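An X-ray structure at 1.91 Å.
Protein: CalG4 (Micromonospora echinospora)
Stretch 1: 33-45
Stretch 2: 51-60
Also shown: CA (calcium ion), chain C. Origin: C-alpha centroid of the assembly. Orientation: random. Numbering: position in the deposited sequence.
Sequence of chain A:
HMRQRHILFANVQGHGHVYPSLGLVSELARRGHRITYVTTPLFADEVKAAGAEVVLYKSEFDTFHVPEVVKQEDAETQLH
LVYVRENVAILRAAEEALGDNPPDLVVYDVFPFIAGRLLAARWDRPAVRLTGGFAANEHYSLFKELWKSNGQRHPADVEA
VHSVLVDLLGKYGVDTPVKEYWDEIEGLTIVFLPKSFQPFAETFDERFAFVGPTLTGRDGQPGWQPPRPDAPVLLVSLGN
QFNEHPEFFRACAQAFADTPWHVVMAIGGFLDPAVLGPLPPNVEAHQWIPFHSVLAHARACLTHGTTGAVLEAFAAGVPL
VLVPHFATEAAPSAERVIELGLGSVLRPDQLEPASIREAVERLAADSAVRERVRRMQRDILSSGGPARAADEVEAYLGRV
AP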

# COMPACT_ATOMS: atom_id res chain seq x y z
N HIS A 33 -10.78 -17.74 -1.53
CA HIS A 33 -9.79 -18.81 -1.76
C HIS A 33 -8.90 -19.06 -0.55
O HIS A 33 -8.54 -18.13 0.18
CB HIS A 33 -8.96 -18.54 -3.02
CG HIS A 33 -9.83 -18.33 -4.23
ND1 HIS A 33 -10.74 -19.27 -4.65
CD2 HIS A 33 -10.01 -17.24 -5.03
CE1 HIS A 33 -11.41 -18.79 -5.69
NE2 HIS A 33 -10.97 -17.58 -5.95
N ARG A 34 -8.60 -20.34 -0.32
CA ARG A 34 -7.67 -20.78 0.71
C ARG A 34 -6.26 -20.70 0.13
O ARG A 34 -5.94 -21.39 -0.87
CB ARG A 34 -7.97 -22.24 1.08
CG ARG A 34 -6.98 -22.77 2.11
CD ARG A 34 -7.23 -24.23 2.43
NE ARG A 34 -6.14 -24.72 3.27
CZ ARG A 34 -5.93 -26.00 3.55
NH1 ARG A 34 -6.71 -26.94 3.00
NH2 ARG A 34 -4.94 -26.35 4.36
N ILE A 35 -5.44 -19.83 0.71
CA ILE A 35 -4.08 -19.62 0.24
C ILE A 35 -3.06 -20.19 1.20
O ILE A 35 -3.08 -19.91 2.42
CB ILE A 35 -3.75 -18.11 0.01
CG1 ILE A 35 -4.92 -17.34 -0.65
CG2 ILE A 35 -2.34 -17.97 -0.73
CD1 ILE A 35 -5.26 -17.90 -2.11
N THR A 36 -2.19 -21.06 0.68
CA THR A 36 -1.08 -21.58 1.44
C THR A 36 0.17 -21.00 0.76
O THR A 36 0.20 -20.88 -0.46
CB THR A 36 -1.07 -23.11 1.39
OG1 THR A 36 -2.29 -23.62 2.00
CG2 THR A 36 0.14 -23.69 2.15
N TYR A 37 1.19 -20.67 1.54
CA TYR A 37 2.28 -19.90 0.99
C TYR A 37 3.58 -20.43 1.61
O TYR A 37 3.74 -20.41 2.85
CB TYR A 37 2.06 -18.40 1.29
CG TYR A 37 2.94 -17.43 0.47
CD1 TYR A 37 2.37 -16.52 -0.40
CD2 TYR A 37 4.32 -17.39 0.64
CE1 TYR A 37 3.14 -15.63 -1.14
CE2 TYR A 37 5.14 -16.50 -0.11
CZ TYR A 37 4.51 -15.63 -1.01
OH TYR A 37 5.27 -14.71 -1.72
N VAL A 38 4.50 -20.89 0.74
CA VAL A 38 5.80 -21.38 1.19
C VAL A 38 6.81 -20.23 1.32
O VAL A 38 7.14 -19.51 0.33
CB VAL A 38 6.36 -22.50 0.25
CG1 VAL A 38 7.72 -23.08 0.76
CG2 VAL A 38 5.28 -23.64 0.01
N THR A 39 7.32 -20.07 2.54
CA THR A 39 8.27 -19.02 2.82
C THR A 39 9.13 -19.34 4.04
O THR A 39 9.06 -20.45 4.57
CB THR A 39 7.60 -17.62 2.95
OG1 THR A 39 8.61 -16.60 2.90
CG2 THR A 39 6.73 -17.55 4.30
N THR A 40 9.99 -18.41 4.46
CA THR A 40 10.85 -18.63 5.60
C THR A 40 10.30 -17.88 6.81
O THR A 40 9.39 -17.05 6.65
CB THR A 40 12.28 -18.13 5.32
OG1 THR A 40 12.27 -16.71 5.05
CG2 THR A 40 12.94 -18.91 4.20
N PRO A 41 10.82 -18.16 8.01
CA PRO A 41 10.31 -17.43 9.14
C PRO A 41 10.41 -15.90 8.96
O PRO A 41 9.56 -15.16 9.45
CB PRO A 41 11.19 -17.92 10.27
CG PRO A 41 11.37 -19.42 9.91
CD PRO A 41 11.74 -19.26 8.45
N LEU A 42 11.44 -15.46 8.24
CA LEU A 42 11.67 -14.01 8.02
C LEU A 42 10.48 -13.29 7.37
O LEU A 42 10.27 -12.10 7.59
CB LEU A 42 12.94 -13.80 7.16
CG LEU A 42 13.44 -12.36 6.90
CD1 LEU A 42 13.60 -11.52 8.19
CD2 LEU A 42 14.76 -12.43 6.08
N PHE A 43 9.77 -13.98 6.51
CA PHE A 43 8.59 -13.40 5.88
C PHE A 43 7.25 -13.99 6.26
O PHE A 43 6.24 -13.57 5.67
CB PHE A 43 8.76 -13.50 4.37
CG PHE A 43 9.88 -12.65 3.91
CD1 PHE A 43 9.69 -11.27 3.73
CD2 PHE A 43 11.17 -13.19 3.79
CE1 PHE A 43 10.73 -10.43 3.35
CE2 PHE A 43 12.24 -12.38 3.40
CZ PHE A 43 12.02 -10.97 3.19
N ALA A 44 7.25 -14.91 7.24
CA ALA A 44 6.04 -15.64 7.64
C ALA A 44 4.96 -14.67 8.15
O ALA A 44 3.76 -14.81 7.84
CB ALA A 44 6.41 -16.69 8.73
N ASP A 45 5.37 -13.69 8.97
CA ASP A 45 4.40 -12.72 9.51
C ASP A 45 3.74 -11.87 8.43
O ASP A 45 2.51 -11.67 8.44
CB ASP A 45 5.01 -11.91 10.64
CG ASP A 45 5.40 -12.80 11.82
OD1 ASP A 45 4.48 -13.33 12.48
OD2 ASP A 45 6.59 -13.04 11.99
N GLY A 51 -3.09 -12.72 4.36
CA GLY A 51 -4.23 -13.64 4.28
C GLY A 51 -3.86 -15.10 3.98
O GLY A 51 -4.75 -15.92 3.82
N ALA A 52 -2.57 -15.44 3.95
CA ALA A 52 -2.17 -16.82 3.68
C ALA A 52 -1.76 -17.61 4.91
O ALA A 52 -1.20 -17.03 5.87
CB ALA A 52 -1.09 -16.88 2.65
N GLU A 53 -1.99 -18.93 4.86
CA GLU A 53 -1.39 -19.89 5.79
C GLU A 53 0.03 -20.15 5.33
O GLU A 53 0.24 -20.25 4.12
CB GLU A 53 -2.12 -21.25 5.70
CG GLU A 53 -3.53 -21.28 6.20
CD GLU A 53 -4.14 -22.67 5.99
OE1 GLU A 53 -5.26 -22.75 5.42
OE2 GLU A 53 -3.47 -23.66 6.36
N VAL A 54 0.96 -20.37 6.25
CA VAL A 54 2.39 -20.48 5.88
C VAL A 54 2.88 -21.94 6.02
O VAL A 54 2.54 -22.64 6.99
CB VAL A 54 3.24 -19.51 6.72
CG1 VAL A 54 4.80 -19.84 6.69
CG2 VAL A 54 3.03 -18.06 6.24
N VAL A 55 3.66 -22.37 5.03
CA VAL A 55 4.45 -23.59 5.08
C VAL A 55 5.90 -23.10 5.11
O VAL A 55 6.38 -22.45 4.15
CB VAL A 55 4.23 -24.46 3.82
CG1 VAL A 55 5.36 -25.58 3.72
CG2 VAL A 55 2.81 -25.09 3.85
N LEU A 56 6.60 -23.37 6.21
CA LEU A 56 8.01 -22.90 6.32
C LEU A 56 8.99 -23.80 5.59
O LEU A 56 8.83 -25.05 5.57
CB LEU A 56 8.47 -22.85 7.79
CG LEU A 56 7.67 -21.89 8.67
CD1 LEU A 56 8.13 -22.08 10.13
CD2 LEU A 56 7.90 -20.47 8.21
N TYR A 57 10.01 -23.18 4.99
CA TYR A 57 11.16 -23.91 4.50
C TYR A 57 12.42 -23.23 5.07
O TYR A 57 12.38 -22.07 5.53
CB TYR A 57 11.13 -23.98 2.93
CG TYR A 57 11.75 -22.78 2.20
CD1 TYR A 57 13.10 -22.81 1.78
CD2 TYR A 57 11.02 -21.60 1.97
CE1 TYR A 57 13.67 -21.71 1.09
CE2 TYR A 57 11.59 -20.53 1.28
CZ TYR A 57 12.90 -20.60 0.84
OH TYR A 57 13.50 -19.51 0.20
N LYS A 58 13.51 -23.99 5.04
CA LYS A 58 14.80 -23.54 5.47
C LYS A 58 15.62 -23.14 4.24
O LYS A 58 15.90 -23.97 3.36
CB LYS A 58 15.51 -24.67 6.20
CG LYS A 58 17.00 -24.39 6.44
CD LYS A 58 17.20 -23.49 7.63
CE LYS A 58 18.69 -23.45 8.04
NZ LYS A 58 18.84 -22.34 9.06
N SER A 59 15.98 -21.87 4.20
CA SER A 59 16.74 -21.35 3.07
C SER A 59 18.19 -21.69 3.11
O SER A 59 18.86 -21.54 4.17
CB SER A 59 16.60 -19.82 2.99
OG SER A 59 17.23 -19.30 1.85
N GLU A 60 18.69 -22.11 1.95
CA GLU A 60 20.14 -22.26 1.72
C GLU A 60 20.93 -20.98 2.01
O GLU A 60 22.11 -21.03 2.34
CB GLU A 60 20.40 -22.72 0.29
CG GLU A 60 19.83 -24.09 -0.00
CD GLU A 60 20.62 -25.23 0.65
OE1 GLU A 60 21.85 -25.29 0.51
OE2 GLU A 60 19.99 -26.06 1.33
CA CA C . 9.23 -10.78 9.13
O HOH W 1 -6.09 -18.21 3.06
O HOH W 2 8.22 -12.86 9.89
O HOH W 3 10.73 -11.44 10.92

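Strand 34-39 and the strand ending at L56 run parallel, their axes crossing at -30° and approaching to 4.5 Å. As is usual in parallel pairing, each inner bonding residue reaches two partners across the pair, so the bonds form a ladder: E53 N to I35 O (2.8 Å), Y37 N to E53 O (2.8 Å), V55 N to Y37 O (2.9 Å), T39 N to V55 O (3.0 Å) and Y57 N to T39 O (2.9 Å). CA-H...O contacts fill in beside them, such as V38 CA to V55 O at 3.2 Å. Before the ladder begins, a water accepts from I35 N and donates to G51 O, extending the link between the backbones.

Side chains alternate between the faces. T36, V38, E53 and V55 share one, where T36 CG2 meets V55 CG2 at 3.5 Å. At its exposed margin the extended R34 brings NE to E53 OE1 at 3.0 Å, a salt bridge with charge reinforcing the hydrogen bond. Y37, T39, V54 and L56 occupy the other face. There the helix after the strand lies antiparallel to 53-56, and A44 CB packs 4.1 Å from both V54 CG1 and L56 CD2. At the last rung, T40 CG2 sits over the Y57 ring, 3.9 Å from its centroid, a CH-pi contact of a methyl with the ring face.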